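Local atomic coordinates of protein YchN (Escherichia coli, PDB entry 1JX7), a protein that is of unknown function but assembles into a homohexamer, a dimer of trimers, and belongs to the DsrE/DsrF-like family. Residues I6-A11 against F19-L24. Sequence-based numbering, arbitrary orientation.
Sequences IVANGA and FNSLRL
Ile6 and Ser21 meet where helix 17-31 packs along strand 3-8, and Ile6 is the side chain to follow. Its CB leaves the strand on the helix side. From there the two branches part: CG2 of Ile6 lies anti to the backbone N and approaches the CB of Ser21 at 4.4 Å, while CG1 sits beside that N (chi1 -81°). Chi2 is extended at -171°, which carries CD1 of Ile6 on to the helix backbone, where it stops 4.0 Å from the carbonyl O of Ser21. Ile6 thus touches the serine at two places, one branch at its side chain and the other at its main chain, through van der Waals contact alone.

Two residues further along the strand, Ala8 faces the same way, and its CB comes to 4.2 Å from Ser21 OG. The carbonyl O of Val7 is a similar distance from Ser21 OG, 4.1 Å, too long for a bond; OG instead turns back to make a weak hydrogen bond with the carbonyl O of Ser17, one helical turn earlier. A polar tip is therefore buried against a methyl group, with its own helix offering the partner. Val7 points to the other face of the sheet, onto Met42, Val114 and Thr116.

The short side chains of Ser21 and Ala8 probably let the backbones come close, their CA atoms 7.0 Å apart, and the segment axes approach to 9.1 Å. Phe117 packs on Ser21 and Leu24, while Leu101 of a second subunit also reaches Leu24. Helix and strand run nearly antiparallel, at 162°, as expected for the connecting helix of a beta-alpha-beta crossover: this one leads from strand 3-8 to its parallel neighbour 36-41 in the central sheet of an alpha/beta fold.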
loop_
_atom_site.group_PDB
_atom_site.type_symbol
_atom_site.label_atom_id
_atom_site.label_comp_id
_atom_site.label_asym_id
_atom_site.label_seq_id
_atom_site.Cartn_x
_atom_site.Cartn_y
_atom_site.Cartn_z
ATOM N N ILE A 6 -10.499 6.505 17.306
ATOM C CA ILE A 6 -9.960 6.549 15.956
ATOM C C ILE A 6 -8.599 5.878 15.974
ATOM O O ILE A 6 -7.742 6.207 16.787
ATOM C CB ILE A 6 -9.793 8.001 15.452
ATOM C CG1 ILE A 6 -11.140 8.541 14.962
ATOM C CG2 ILE A 6 -8.734 8.056 14.339
ATOM C CD1 ILE A 6 -11.055 9.891 14.251
ATOM N N VAL A 7 -8.392 4.918 15.089
ATOM C CA VAL A 7 -7.105 4.252 15.033
ATOM C C VAL A 7 -6.447 4.625 13.707
ATOM O O VAL A 7 -7.127 4.999 12.752
ATOM C CB VAL A 7 -7.258 2.725 15.142
ATOM C CG1 VAL A 7 -5.942 2.113 15.580
ATOM C CG2 VAL A 7 -8.342 2.380 16.149
ATOM N N ALA A 8 -5.126 4.554 13.664
ATOM C CA ALA A 8 -4.388 4.891 12.461
ATOM C C ALA A 8 -3.131 4.033 12.329
ATOM O O ALA A 8 -2.398 3.822 13.305
ATOM C CB ALA A 8 -4.028 6.361 12.478
ATOM N N ASN A 9 -2.892 3.543 11.111
ATOM C CA ASN A 9 -1.742 2.689 10.805
ATOM C C ASN A 9 -0.766 3.397 9.871
ATOM O O ASN A 9 0.422 3.077 9.841
ATOM C CB ASN A 9 -2.221 1.398 10.131
ATOM C CG ASN A 9 -3.009 0.497 11.065
ATOM O OD1 ASN A 9 -3.828 0.963 11.860
ATOM N ND2 ASN A 9 -2.785 -0.809 10.963
ATOM N N GLY A 10 -1.268 4.370 9.118
ATOM C CA GLY A 10 -0.446 5.071 8.150
ATOM C C GLY A 10 0.734 5.941 8.578
ATOM O O GLY A 10 0.665 6.676 9.564
ATOM N N ALA A 11 1.812 5.858 7.809
ATOM C CA ALA A 11 3.006 6.661 8.070
ATOM C C ALA A 11 2.692 8.096 7.673
ATOM O O ALA A 11 2.064 8.334 6.635
ATOM C CB ALA A 11 4.194 6.142 7.253
ATOM N N PHE A 19 -3.278 11.485 7.368
ATOM C CA PHE A 19 -3.709 12.861 7.203
ATOM C C PHE A 19 -5.232 12.938 7.268
ATOM O O PHE A 19 -5.787 13.819 7.932
ATOM C CB PHE A 19 -3.222 13.407 5.859
ATOM C CG PHE A 19 -3.804 14.751 5.494
ATOM C CD1 PHE A 19 -3.659 15.844 6.350
ATOM C CD2 PHE A 19 -4.510 14.915 4.310
ATOM C CE1 PHE A 19 -4.203 17.087 6.017
ATOM C CE2 PHE A 19 -5.052 16.147 3.967
ATOM C CZ PHE A 19 -4.910 17.233 4.824
ATOM N N ASN A 20 -5.909 12.022 6.588
ATOM C CA ASN A 20 -7.365 12.016 6.597
ATOM C C ASN A 20 -7.948 11.738 7.982
ATOM O O ASN A 20 -8.973 12.306 8.351
ATOM C CB ASN A 20 -7.914 10.999 5.590
ATOM C CG ASN A 20 -7.827 11.487 4.161
ATOM O OD1 ASN A 20 -7.866 12.696 3.904
ATOM N ND2 ASN A 20 -7.728 10.553 3.222
ATOM N N SER A 21 -7.297 10.862 8.741
ATOM C CA SER A 21 -7.756 10.510 10.069
ATOM C C SER A 21 -7.818 11.738 10.939
ATOM O O SER A 21 -8.807 11.964 11.622
ATOM C CB SER A 21 -6.813 9.510 10.716
ATOM O OG SER A 21 -7.076 8.217 10.233
ATOM N N LEU A 22 -6.750 12.522 10.898
ATOM C CA LEU A 22 -6.634 13.746 11.684
ATOM C C LEU A 22 -7.597 14.834 11.215
ATOM O O LEU A 22 -8.159 15.574 12.019
ATOM C CB LEU A 22 -5.195 14.258 11.628
ATOM C CG LEU A 22 -4.206 13.266 12.246
ATOM C CD1 LEU A 22 -2.792 13.812 12.164
ATOM C CD2 LEU A 22 -4.605 13.007 13.693
ATOM N N ARG A 23 -7.786 14.926 9.903
ATOM C CA ARG A 23 -8.681 15.921 9.346
ATOM C C ARG A 23 -10.102 15.608 9.805
ATOM O O ARG A 23 -10.848 16.503 10.154
ATOM C CB ARG A 23 -8.583 15.915 7.817
ATOM C CG ARG A 23 -9.154 17.155 7.184
ATOM C CD ARG A 23 -8.854 17.223 5.699
ATOM N NE ARG A 23 -9.481 16.144 4.932
ATOM C CZ ARG A 23 -9.390 16.025 3.615
ATOM N NH1 ARG A 23 -8.704 16.921 2.919
ATOM N NH2 ARG A 23 -9.987 15.021 2.983
ATOM N N LEU A 24 -10.458 14.322 9.825
ATOM C CA LEU A 24 -11.785 13.886 10.243
ATOM C C LEU A 24 -11.923 14.092 11.752
ATOM O O LEU A 24 -12.994 14.461 12.242
ATOM C CB LEU A 24 -11.981 12.404 9.918
ATOM C CG LEU A 24 -13.421 11.880 9.780
ATOM C CD1 LEU A 24 -13.389 10.368 9.693
ATOM C CD2 LEU A 24 -14.261 12.287 10.949
#